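Local coordinates for ATP-dependent CLP protease, putative (Plasmodium falciparum, PDB 2F6I), which probably cleaves proteins to small peptides as the serine protease subunit of an ATP-dependent Clp system, this chain being its catalytic domain, at residues C[99-104]-C[113-118]; C[123-128]-C[195-200]; C[48-53]-C[82-87]. All blocks are in the same frame, centred on the assembly; numbering follows the deposited sequence.

Contact 1: C[99-104]-C[113-118]; sequences IQTISF and VILASG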
ATOM      1  N   ILE C  99     -45.293  12.604 -11.046  1.00 53.38           N
ATOM      2  CA  ILE C  99     -44.373  12.362  -9.950  1.00 52.03           C
ATOM      3  C   ILE C  99     -44.389  13.435  -8.879  1.00 51.25           C
ATOM      4  O   ILE C  99     -44.107  14.598  -9.158  1.00 51.01           O
ATOM      5  CB  ILE C  99     -42.927  12.244 -10.478  1.00 52.22           C
ATOM      6  CG1 ILE C  99     -42.820  11.050 -11.428  1.00 53.59           C
ATOM      7  CG2 ILE C  99     -41.950  12.120  -9.315  1.00 52.24           C
ATOM      8  CD1 ILE C  99     -41.441  10.847 -12.011  1.00 54.39           C
ATOM      9  N   GLN C 100     -44.726  13.056  -7.651  1.00 49.98           N
ATOM     10  CA  GLN C 100     -44.693  14.026  -6.571  1.00 51.53           C
ATOM     11  C   GLN C 100     -43.384  13.811  -5.826  1.00 50.85           C
ATOM     12  O   GLN C 100     -43.038  12.689  -5.462  1.00 50.90           O
ATOM     13  CB  GLN C 100     -45.899  13.889  -5.637  1.00 52.96           C
ATOM     14  CG  GLN C 100     -46.213  12.510  -5.134  1.00 57.87           C
ATOM     15  CD  GLN C 100     -47.426  12.520  -4.218  1.00 61.10           C
ATOM     16  OE1 GLN C 100     -47.332  12.908  -3.052  1.00 64.40           O
ATOM     17  NE2 GLN C 100     -48.577  12.117  -4.751  1.00 59.54           N
ATOM     18  N   THR C 101     -42.649  14.899  -5.632  1.00 49.20           N
ATOM     19  CA  THR C 101     -41.354  14.851  -4.975  1.00 47.68           C
ATOM     20  C   THR C 101     -41.365  15.382  -3.548  1.00 46.88           C
ATOM     21  O   THR C 101     -41.959  16.421  -3.264  1.00 47.07           O
ATOM     22  CB  THR C 101     -40.319  15.658  -5.779  1.00 47.51           C
ATOM     23  OG1 THR C 101     -40.793  16.999  -5.950  1.00 45.26           O
ATOM     24  CG2 THR C 101     -40.100  15.031  -7.144  1.00 43.97           C
ATOM     25  N   ILE C 102     -40.702  14.657  -2.655  1.00 44.76           N
ATOM     26  CA  ILE C 102     -40.603  15.052  -1.258  1.00 43.90           C
ATOM     27  C   ILE C 102     -39.138  14.965  -0.849  1.00 45.04           C
ATOM     28  O   ILE C 102     -38.516  13.903  -0.928  1.00 45.26           O
ATOM     29  CB  ILE C 102     -41.438  14.136  -0.345  1.00 42.20           C
ATOM     30  CG1 ILE C 102     -42.909  14.193  -0.768  1.00 44.31           C
ATOM     31  CG2 ILE C 102     -41.292  14.578   1.107  1.00 39.46           C
ATOM     32  CD1 ILE C 102     -43.839  13.370   0.106  1.00 43.59           C
ATOM     33  N   SER C 103     -38.582  16.089  -0.420  1.00 43.60           N
ATOM     34  CA  SER C 103     -37.187  16.128  -0.025  1.00 44.18           C
ATOM     35  C   SER C 103     -37.013  16.200   1.478  1.00 44.61           C
ATOM     36  O   SER C 103     -37.858  16.738   2.191  1.00 45.11           O
ATOM     37  CB  SER C 103     -36.500  17.341  -0.643  1.00 42.88           C
ATOM     38  OG  SER C 103     -36.964  18.532  -0.029  1.00 42.80           O
ATOM     39  N   PHE C 104     -35.911  15.636   1.951  1.00 44.70           N
ATOM     40  CA  PHE C 104     -35.565  15.681   3.360  1.00 45.06           C
ATOM     41  C   PHE C 104     -34.063  15.482   3.478  1.00 44.31           C
ATOM     42  O   PHE C 104     -33.436  14.913   2.586  1.00 43.27           O
ATOM     43  CB  PHE C 104     -36.337  14.633   4.181  1.00 44.60           C
ATOM     44  CG  PHE C 104     -36.045  13.205   3.817  1.00 45.47           C
ATOM     45  CD1 PHE C 104     -36.968  12.459   3.090  1.00 47.91           C
ATOM     46  CD2 PHE C 104     -34.879  12.583   4.253  1.00 46.76           C
ATOM     47  CE1 PHE C 104     -36.739  11.111   2.807  1.00 48.39           C
ATOM     48  CE2 PHE C 104     -34.639  11.237   3.975  1.00 48.06           C
ATOM     49  CZ  PHE C 104     -35.574  10.500   3.250  1.00 48.09           C
ATOM     50  N   VAL C 113     -32.889  19.805  -8.862  1.00 45.14           N
ATOM     51  CA  VAL C 113     -33.636  19.987 -10.100  1.00 46.47           C
ATOM     52  C   VAL C 113     -34.731  18.931 -10.222  1.00 47.81           C
ATOM     53  O   VAL C 113     -35.861  19.239 -10.606  1.00 49.56           O
ATOM     54  CB  VAL C 113     -32.717  19.894 -11.330  1.00 45.70           C
ATOM     55  CG1 VAL C 113     -33.535  20.067 -12.597  1.00 44.62           C
ATOM     56  CG2 VAL C 113     -31.630  20.958 -11.250  1.00 45.80           C
ATOM     57  N   ILE C 114     -34.390  17.686  -9.900  1.00 47.47           N
ATOM     58  CA  ILE C 114     -35.361  16.600  -9.964  1.00 46.55           C
ATOM     59  C   ILE C 114     -36.486  16.904  -8.981  1.00 46.56           C
ATOM     60  O   ILE C 114     -37.663  16.697  -9.281  1.00 46.81           O
ATOM     61  CB  ILE C 114     -34.714  15.247  -9.598  1.00 46.57           C
ATOM     62  CG1 ILE C 114     -33.692  14.858 -10.668  1.00 46.23           C
ATOM     63  CG2 ILE C 114     -35.783  14.172  -9.465  1.00 43.97           C
ATOM     64  CD1 ILE C 114     -32.912  13.597 -10.347  1.00 46.74           C
ATOM     65  N   LEU C 115     -36.114  17.398  -7.806  1.00 45.83           N
ATOM     66  CA  LEU C 115     -37.088  17.756  -6.784  1.00 45.11           C
ATOM     67  C   LEU C 115     -38.044  18.800  -7.360  1.00 46.84           C
ATOM     68  O   LEU C 115     -39.260  18.689  -7.220  1.00 46.15           O
ATOM     69  CB  LEU C 115     -36.368  18.334  -5.561  1.00 42.65           C
ATOM     70  CG  LEU C 115     -37.203  19.004  -4.464  1.00 40.77           C
ATOM     71  CD1 LEU C 115     -38.147  17.998  -3.817  1.00 37.22           C
ATOM     72  CD2 LEU C 115     -36.266  19.604  -3.426  1.00 38.59           C
ATOM     73  N   ALA C 116     -37.474  19.801  -8.027  1.00 47.89           N
ATOM     74  CA  ALA C 116     -38.247  20.890  -8.614  1.00 49.85           C
ATOM     75  C   ALA C 116     -39.083  20.505  -9.834  1.00 51.86           C
ATOM     76  O   ALA C 116     -40.009  21.228 -10.206  1.00 51.64           O
ATOM     77  CB  ALA C 116     -37.315  22.041  -8.970  1.00 47.64           C
ATOM     78  N   SER C 117     -38.769  19.375 -10.457  1.00 52.89           N
ATOM     79  CA  SER C 117     -39.517  18.949 -11.633  1.00 55.30           C
ATOM     80  C   SER C 117     -40.764  18.142 -11.292  1.00 55.59           C
ATOM     81  O   SER C 117     -41.457  17.657 -12.184  1.00 57.06           O
ATOM     82  CB  SER C 117     -38.623  18.132 -12.565  1.00 55.37           C
ATOM     83  OG  SER C 117     -38.138  16.974 -11.913  1.00 59.38           O
ATOM     84  N   GLY C 118     -41.052  17.999 -10.004  1.00 56.44           N
ATOM     85  CA  GLY C 118     -42.227  17.246  -9.601  1.00 56.72           C
ATOM     86  C   GLY C 118     -43.499  17.904 -10.099  1.00 58.73           C
ATOM     87  O   GLY C 118     -43.481  19.069 -10.499  1.00 58.53           O
TER

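Contact 2: C[123-128]-C[195-200]; sequences RKSLPN and GIIDEV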
ATOM      1  N   ARG C 123     -44.784  19.249  -5.044  1.00 53.10           N
ATOM      2  CA  ARG C 123     -43.367  19.246  -4.707  1.00 50.01           C
ATOM      3  C   ARG C 123     -43.299  19.692  -3.256  1.00 48.91           C
ATOM      4  O   ARG C 123     -43.660  20.822  -2.928  1.00 47.31           O
ATOM      5  CB  ARG C 123     -42.603  20.219  -5.602  1.00 48.70           C
ATOM      6  CG  ARG C 123     -42.720  19.906  -7.087  1.00 48.97           C
ATOM      7  CD  ARG C 123     -42.054  20.987  -7.919  1.00 48.76           C
ATOM      8  NE  ARG C 123     -42.588  22.305  -7.590  1.00 47.31           N
ATOM      9  CZ  ARG C 123     -42.078  23.450  -8.029  1.00 47.40           C
ATOM     10  NH1 ARG C 123     -41.013  23.446  -8.823  1.00 46.21           N
ATOM     11  NH2 ARG C 123     -42.624  24.600  -7.660  1.00 47.48           N
ATOM     12  N   LYS C 124     -42.848  18.796  -2.385  1.00 48.47           N
ATOM     13  CA  LYS C 124     -42.777  19.106  -0.966  1.00 48.60           C
ATOM     14  C   LYS C 124     -41.396  18.904  -0.356  1.00 48.25           C
ATOM     15  O   LYS C 124     -40.471  18.411  -1.003  1.00 47.24           O
ATOM     16  CB  LYS C 124     -43.796  18.261  -0.202  1.00 49.06           C
ATOM     17  CG  LYS C 124     -45.217  18.397  -0.716  1.00 52.53           C
ATOM     18  CD  LYS C 124     -46.186  17.562   0.109  1.00 55.39           C
ATOM     19  CE  LYS C 124     -47.611  17.706  -0.399  1.00 57.67           C
ATOM     20  NZ  LYS C 124     -48.583  16.945   0.436  1.00 60.67           N
ATOM     21  N   SER C 125     -41.277  19.291   0.908  1.00 46.94           N
ATOM     22  CA  SER C 125     -40.031  19.167   1.638  1.00 45.83           C
ATOM     23  C   SER C 125     -40.285  19.198   3.136  1.00 43.97           C
ATOM     24  O   SER C 125     -41.130  19.954   3.612  1.00 43.32           O
ATOM     25  CB  SER C 125     -39.085  20.310   1.263  1.00 47.16           C
ATOM     26  OG  SER C 125     -37.987  20.375   2.157  1.00 46.85           O
ATOM     27  N   LEU C 126     -39.568  18.356   3.873  1.00 41.86           N
ATOM     28  CA  LEU C 126     -39.697  18.337   5.318  1.00 40.95           C
ATOM     29  C   LEU C 126     -38.969  19.587   5.817  1.00 40.30           C
ATOM     30  O   LEU C 126     -38.079  20.101   5.140  1.00 38.23           O
ATOM     31  CB  LEU C 126     -39.083  17.056   5.893  1.00 43.24           C
ATOM     32  CG  LEU C 126     -39.942  15.801   5.692  1.00 43.40           C
ATOM     33  CD1 LEU C 126     -39.176  14.573   6.124  1.00 46.10           C
ATOM     34  CD2 LEU C 126     -41.227  15.928   6.499  1.00 43.99           C
ATOM     35  N   PRO C 127     -39.336  20.085   7.009  1.00 40.00           N
ATOM     36  CA  PRO C 127     -38.783  21.276   7.665  1.00 41.44           C
ATOM     37  C   PRO C 127     -37.263  21.500   7.701  1.00 43.03           C
ATOM     38  O   PRO C 127     -36.785  22.572   7.327  1.00 41.33           O
ATOM     39  CB  PRO C 127     -39.368  21.192   9.077  1.00 40.29           C
ATOM     40  CG  PRO C 127     -40.648  20.483   8.877  1.00 39.25           C
ATOM     41  CD  PRO C 127     -40.261  19.388   7.920  1.00 40.31           C
ATOM     42  N   ASN C 128     -36.512  20.501   8.158  1.00 43.02           N
ATOM     43  CA  ASN C 128     -35.059  20.634   8.290  1.00 43.33           C
ATOM     44  C   ASN C 128     -34.192  20.388   7.061  1.00 42.76           C
ATOM     45  O   ASN C 128     -32.971  20.482   7.138  1.00 44.32           O
ATOM     46  CB  ASN C 128     -34.578  19.743   9.434  1.00 42.92           C
ATOM     47  CG  ASN C 128     -35.075  20.225  10.783  1.00 46.30           C
ATOM     48  OD1 ASN C 128     -35.631  19.454  11.569  1.00 44.55           O
ATOM     49  ND2 ASN C 128     -34.874  21.511  11.060  1.00 44.84           N
ATOM     50  N   GLY C 195     -39.138  28.849  -5.401  1.00 47.14           N
ATOM     51  CA  GLY C 195     -39.931  28.188  -6.422  1.00 46.37           C
ATOM     52  C   GLY C 195     -39.499  26.760  -6.710  1.00 46.51           C
ATOM     53  O   GLY C 195     -39.864  26.196  -7.744  1.00 46.13           O
ATOM     54  N   ILE C 196     -38.723  26.175  -5.800  1.00 46.24           N
ATOM     55  CA  ILE C 196     -38.247  24.802  -5.958  1.00 44.78           C
ATOM     56  C   ILE C 196     -39.291  23.807  -5.461  1.00 43.09           C
ATOM     57  O   ILE C 196     -39.499  22.761  -6.069  1.00 43.31           O
ATOM     58  CB  ILE C 196     -36.917  24.584  -5.199  1.00 44.87           C
ATOM     59  CG1 ILE C 196     -35.812  25.411  -5.860  1.00 44.58           C
ATOM     60  CG2 ILE C 196     -36.544  23.103  -5.192  1.00 43.67           C
ATOM     61  CD1 ILE C 196     -34.492  25.395  -5.117  1.00 45.28           C
ATOM     62  N   ILE C 197     -39.940  24.134  -4.351  1.00 43.98           N
ATOM     63  CA  ILE C 197     -40.982  23.277  -3.795  1.00 46.01           C
ATOM     64  C   ILE C 197     -42.248  24.105  -3.624  1.00 48.28           C
ATOM     65  O   ILE C 197     -42.190  25.331  -3.536  1.00 49.44           O
ATOM     66  CB  ILE C 197     -40.585  22.696  -2.420  1.00 44.43           C
ATOM     67  CG1 ILE C 197     -40.272  23.833  -1.444  1.00 43.43           C
ATOM     68  CG2 ILE C 197     -39.398  21.758  -2.578  1.00 43.01           C
ATOM     69  CD1 ILE C 197     -39.954  23.374  -0.040  1.00 43.23           C
ATOM     70  N   ASP C 198     -43.390  23.432  -3.571  1.00 50.76           N
ATOM     71  CA  ASP C 198     -44.662  24.122  -3.423  1.00 53.15           C
ATOM     72  C   ASP C 198     -45.041  24.355  -1.966  1.00 54.84           C
ATOM     73  O   ASP C 198     -45.625  25.385  -1.633  1.00 56.92           O
ATOM     74  CB  ASP C 198     -45.762  23.332  -4.127  1.00 53.05           C
ATOM     75  CG  ASP C 198     -45.420  23.030  -5.569  1.00 55.43           C
ATOM     76  OD1 ASP C 198     -45.193  23.988  -6.339  1.00 57.82           O
ATOM     77  OD2 ASP C 198     -45.371  21.838  -5.933  1.00 56.03           O
ATOM     78  N   GLU C 199     -44.712  23.407  -1.095  1.00 56.22           N
ATOM     79  CA  GLU C 199     -45.050  23.568   0.312  1.00 58.20           C
ATOM     80  C   GLU C 199     -44.151  22.824   1.286  1.00 56.44           C
ATOM     81  O   GLU C 199     -43.545  21.807   0.950  1.00 56.54           O
ATOM     82  CB  GLU C 199     -46.507  23.160   0.547  1.00 61.73           C
ATOM     83  CG  GLU C 199     -46.895  21.836  -0.078  1.00 67.13           C
ATOM     84  CD  GLU C 199     -48.371  21.528   0.094  1.00 72.71           C
ATOM     85  OE1 GLU C 199     -49.203  22.396  -0.251  1.00 73.86           O
ATOM     86  OE2 GLU C 199     -48.700  20.416   0.568  1.00 74.62           O
ATOM     87  N   VAL C 200     -44.070  23.362   2.498  1.00 54.58           N
ATOM     88  CA  VAL C 200     -43.270  22.780   3.565  1.00 52.02           C
ATOM     89  C   VAL C 200     -44.199  21.972   4.463  1.00 51.36           C
ATOM     90  O   VAL C 200     -45.112  22.523   5.073  1.00 51.59           O
ATOM     91  CB  VAL C 200     -42.590  23.875   4.415  1.00 50.57           C
ATOM     92  CG1 VAL C 200     -41.814  23.239   5.557  1.00 51.00           C
ATOM     93  CG2 VAL C 200     -41.669  24.716   3.539  1.00 48.82           C
TER

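Contact 3: C[48-53]-C[82-87]; sequences INKKTA and INEGLA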
ATOM      1  N   ILE C  48     -26.099  10.557  -7.250  1.00 51.37           N
ATOM      2  CA  ILE C  48     -26.590  10.287  -8.590  1.00 49.98           C
ATOM      3  C   ILE C  48     -25.413   9.921  -9.475  1.00 50.54           C
ATOM      4  O   ILE C  48     -24.606  10.773  -9.843  1.00 49.34           O
ATOM      5  CB  ILE C  48     -27.328  11.501  -9.189  1.00 50.02           C
ATOM      6  CG1 ILE C  48     -28.611  11.762  -8.395  1.00 48.94           C
ATOM      7  CG2 ILE C  48     -27.655  11.241 -10.659  1.00 47.96           C
ATOM      8  CD1 ILE C  48     -29.428  12.921  -8.911  1.00 49.01           C
ATOM      9  N   ASN C  49     -25.318   8.638  -9.800  1.00 50.85           N
ATOM     10  CA  ASN C  49     -24.244   8.145 -10.643  1.00 51.77           C
ATOM     11  C   ASN C  49     -24.801   7.143 -11.640  1.00 52.53           C
ATOM     12  O   ASN C  49     -26.001   6.881 -11.668  1.00 53.26           O
ATOM     13  CB  ASN C  49     -23.156   7.495  -9.782  1.00 50.51           C
ATOM     14  CG  ASN C  49     -23.675   6.326  -8.965  1.00 49.69           C
ATOM     15  OD1 ASN C  49     -23.225   6.093  -7.845  1.00 49.18           O
ATOM     16  ND2 ASN C  49     -24.613   5.577  -9.527  1.00 50.17           N
ATOM     17  N   LYS C  50     -23.916   6.584 -12.454  1.00 53.40           N
ATOM     18  CA  LYS C  50     -24.298   5.617 -13.468  1.00 55.31           C
ATOM     19  C   LYS C  50     -25.224   4.534 -12.919  1.00 55.31           C
ATOM     20  O   LYS C  50     -26.318   4.309 -13.440  1.00 55.37           O
ATOM     21  CB  LYS C  50     -23.041   4.968 -14.044  1.00 58.89           C
ATOM     22  CG  LYS C  50     -23.263   4.150 -15.296  1.00 61.90           C
ATOM     23  CD  LYS C  50     -23.579   5.046 -16.475  1.00 65.03           C
ATOM     24  CE  LYS C  50     -23.707   4.244 -17.753  1.00 64.03           C
ATOM     25  NZ  LYS C  50     -24.006   5.146 -18.892  1.00 67.46           N
ATOM     26  N   LYS C  51     -24.778   3.871 -11.857  1.00 54.56           N
ATOM     27  CA  LYS C  51     -25.533   2.786 -11.242  1.00 53.65           C
ATOM     28  C   LYS C  51     -26.905   3.165 -10.694  1.00 52.28           C
ATOM     29  O   LYS C  51     -27.912   2.561 -11.061  1.00 52.42           O
ATOM     30  CB  LYS C  51     -24.699   2.146 -10.128  1.00 55.24           C
ATOM     31  CG  LYS C  51     -25.375   0.976  -9.432  1.00 59.30           C
ATOM     32  CD  LYS C  51     -24.454   0.351  -8.392  1.00 63.31           C
ATOM     33  CE  LYS C  51     -25.148  -0.780  -7.644  1.00 65.74           C
ATOM     34  NZ  LYS C  51     -26.350  -0.298  -6.903  1.00 68.71           N
ATOM     35  N   THR C  52     -26.946   4.158  -9.813  1.00 50.90           N
ATOM     36  CA  THR C  52     -28.206   4.573  -9.209  1.00 49.30           C
ATOM     37  C   THR C  52     -29.194   5.162 -10.214  1.00 48.10           C
ATOM     38  O   THR C  52     -30.402   4.949 -10.102  1.00 46.93           O
ATOM     39  CB  THR C  52     -27.960   5.573  -8.064  1.00 47.18           C
ATOM     40  OG1 THR C  52     -27.355   6.765  -8.578  1.00 47.56           O
ATOM     41  CG2 THR C  52     -27.033   4.951  -7.027  1.00 45.96           C
ATOM     42  N   ALA C  53     -28.683   5.894 -11.198  1.00 47.34           N
ATOM     43  CA  ALA C  53     -29.538   6.485 -12.218  1.00 48.24           C
ATOM     44  C   ALA C  53     -30.185   5.370 -13.037  1.00 48.59           C
ATOM     45  O   ALA C  53     -31.358   5.450 -13.399  1.00 47.77           O
ATOM     46  CB  ALA C  53     -28.722   7.397 -13.124  1.00 46.21           C
ATOM     47  N   ILE C  82     -24.238  15.036 -13.836  1.00 51.69           N
ATOM     48  CA  ILE C  82     -25.258  15.829 -14.504  1.00 51.29           C
ATOM     49  C   ILE C  82     -25.845  15.086 -15.703  1.00 52.30           C
ATOM     50  O   ILE C  82     -27.034  15.225 -15.992  1.00 53.32           O
ATOM     51  CB  ILE C  82     -24.704  17.206 -14.939  1.00 50.79           C
ATOM     52  CG1 ILE C  82     -24.409  18.049 -13.694  1.00 50.63           C
ATOM     53  CG2 ILE C  82     -25.712  17.923 -15.825  1.00 50.20           C
ATOM     54  CD1 ILE C  82     -23.956  19.464 -13.983  1.00 51.14           C
ATOM     55  N   ASN C  83     -25.022  14.298 -16.395  1.00 52.28           N
ATOM     56  CA  ASN C  83     -25.507  13.519 -17.536  1.00 53.10           C
ATOM     57  C   ASN C  83     -26.541  12.515 -17.043  1.00 52.18           C
ATOM     58  O   ASN C  83     -27.630  12.396 -17.606  1.00 50.36           O
ATOM     59  CB  ASN C  83     -24.367  12.750 -18.209  1.00 56.06           C
ATOM     60  CG  ASN C  83     -23.667  13.558 -19.281  1.00 59.83           C
ATOM     61  OD1 ASN C  83     -24.282  13.969 -20.266  1.00 61.93           O
ATOM     62  ND2 ASN C  83     -22.367  13.785 -19.097  1.00 61.29           N
ATOM     63  N   GLU C  84     -26.187  11.791 -15.989  1.00 51.19           N
ATOM     64  CA  GLU C  84     -27.080  10.798 -15.417  1.00 51.71           C
ATOM     65  C   GLU C  84     -28.293  11.484 -14.803  1.00 50.45           C
ATOM     66  O   GLU C  84     -29.369  10.894 -14.702  1.00 48.96           O
ATOM     67  CB  GLU C  84     -26.340   9.970 -14.366  1.00 54.34           C
ATOM     68  CG  GLU C  84     -25.164   9.185 -14.934  1.00 58.54           C
ATOM     69  CD  GLU C  84     -25.562   8.313 -16.119  1.00 63.95           C
ATOM     70  OE1 GLU C  84     -26.422   7.421 -15.943  1.00 64.57           O
ATOM     71  OE2 GLU C  84     -25.018   8.522 -17.229  1.00 66.30           O
ATOM     72  N   GLY C  85     -28.110  12.739 -14.404  1.00 49.46           N
ATOM     73  CA  GLY C  85     -29.200  13.493 -13.816  1.00 48.09           C
ATOM     74  C   GLY C  85     -30.191  13.891 -14.888  1.00 48.32           C
ATOM     75  O   GLY C  85     -31.400  13.719 -14.731  1.00 48.58           O
ATOM     76  N   LEU C  86     -29.676  14.424 -15.991  1.00 47.95           N
ATOM     77  CA  LEU C  86     -30.520  14.840 -17.098  1.00 46.67           C
ATOM     78  C   LEU C  86     -31.211  13.633 -17.724  1.00 46.73           C
ATOM     79  O   LEU C  86     -32.274  13.763 -18.330  1.00 46.08           O
ATOM     80  CB  LEU C  86     -29.683  15.584 -18.137  1.00 45.96           C
ATOM     81  CG  LEU C  86     -29.166  16.927 -17.616  1.00 48.71           C
ATOM     82  CD1 LEU C  86     -28.115  17.499 -18.560  1.00 49.11           C
ATOM     83  CD2 LEU C  86     -30.340  17.887 -17.452  1.00 47.34           C
ATOM     84  N   ALA C  87     -30.605  12.458 -17.570  1.00 45.94           N
ATOM     85  CA  ALA C  87     -31.186  11.231 -18.103  1.00 44.52           C
ATOM     86  C   ALA C  87     -32.422  10.898 -17.277  1.00 44.25           C
ATOM     87  O   ALA C  87     -33.473  10.549 -17.818  1.00 42.15           O
ATOM     88  CB  ALA C  87     -30.183  10.095 -18.024  1.00 43.87           C
TER

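Contact 1: C[99-104]-C[113-118]
T101 hands its hydroxyl to the last turn of helix 109-116, joining strand 99-104 of the parallel sheet of the ClpP fold to the helix packed on that sheet. OG1 of T101 donates to the carbonyl O of L115 at 2.6 Å, lying in the carbonyl plane on a lone pair, with a C=O...donor angle of 134°. A chi1 of 56° wedges OG1 between the two backbone branches, and this turns the T101 methyl CG2 toward the carbonyl O of I114, 3.6 Å away. The L115 side chain then crosses T101 at a slant, its CD1 3.5 Å from T101 OG1, while CD2 rests 3.6 Å from S103 CB on the next residue of the same strand face. Further along, G118, with no side chain, brings its CA to 3.3 Å from I99 O. Outside this shell, F92 of helix 82-94 packs on both I99 and I114, and R123 takes the carbonyl of A116. The helix end is also tied off internally: I114 O receives both the N and the OG of S117 from the same face of its plane, with OG at 2.7 Å.

Contact 2: C[123-128]-C[195-200]
R123 and D198 lock together where strand 123-125 meets 199-200, the last two parallel strands of the ClpP sheet within this chain. With CG beside its own backbone N (chi1 -59°) and a bend at chi3, the R123 side chain turns its guanidinium to the D198 carboxylate, and the two planes stand 39° apart. R123 NH2 forms the salt bridge to D198 OD1 at 3.0 Å, almost within the guanidinium plane but well above that of the carboxylate. D198 OD2 receives the backbone N of R123 at 2.8 Å on its anti side, while D198 N gives a 2.7 Å bond to R123 O, so R123 is held through both its backbone N and O, by the carboxylate and the backbone N of D198. G195, which ends the preceding helix in a Schellman motif, offers its O to NH1 and NH2 through weak bonds; NH1 finds stronger partners in the carbonyls of A116 and F168. I196 O lies over one guanidinium face. K124 and E199 run side by side on one face of the sheet, K124 NZ 3.5 Å from E199 OE2 in a salt bridge. On the other face, S125 and V200 lie beside helix 188-194. I197 also packs on that helix, and its CD1 meets S125 CB at 3.4 Å.

Contact 3: C[48-53]-C[82-87]
E84 reaches from helix 82-94 into the first turn of helix 50-66, where two helices of the ClpP fold meet near their N-terminal ends. The tight, buried part is built from small groups: E84 CB lies 3.7 Å from the methyl of A53, and the CA atoms of these two residues are 5.9 Å apart. Beside them the backbone N of G85 lies 4.1 Å from I48 CG2, which is as far from E84 CB. The I48 and E84 side chains run antiparallel past one another. The E84 chain, bent at chi2 (-54°), folds its carboxylate back over the start of the other helix, with E84 OE1 3.6 Å from A53 CB and CG against the backbone between N49 and K50. N49 is the N-cap, and its N donates to T52 OG1 at 3.0 Å; that hydroxyl is also bonded to E47 O.

The partly exposed K50 side is more polar, and what is loose there is the ion pair. The lysine, with CG anti to its backbone N and a bend at chi2, slants its aliphatic CD across the carboxylate, but the salt bridge is long. The stronger partners come from a neighbouring subunit, whose N76 accepts K50 NZ through its O and gives its ND2 to E84 OE1. The contact thus forms part of a subunit interface, while within the chain K50 NZ stays 3.9 Å from E84 OE2.

Overall arrangement
Along the chain contact 3 comes first, then contact 1, then contact 2, none enclosing another. Contacts 1 and 2 have centres about 9 Å apart and share the parallel sheet, in which strands 99-104 and 123-125 are neighbours; helix 109-116 leads on to the second of these strands. Contact 3 lies about 15 Å from contact 1, between centres, and touches it through I48 and I114, whereas the centre of contact 2 is about 23 Å from that of contact 3, on the opposite side of the chain's centre. All three lie in one fold, and the segments of all three also touch other chains of the fourteen-chain assembly, contact 3 through a third subunit and contacts 1 and 2 through a second.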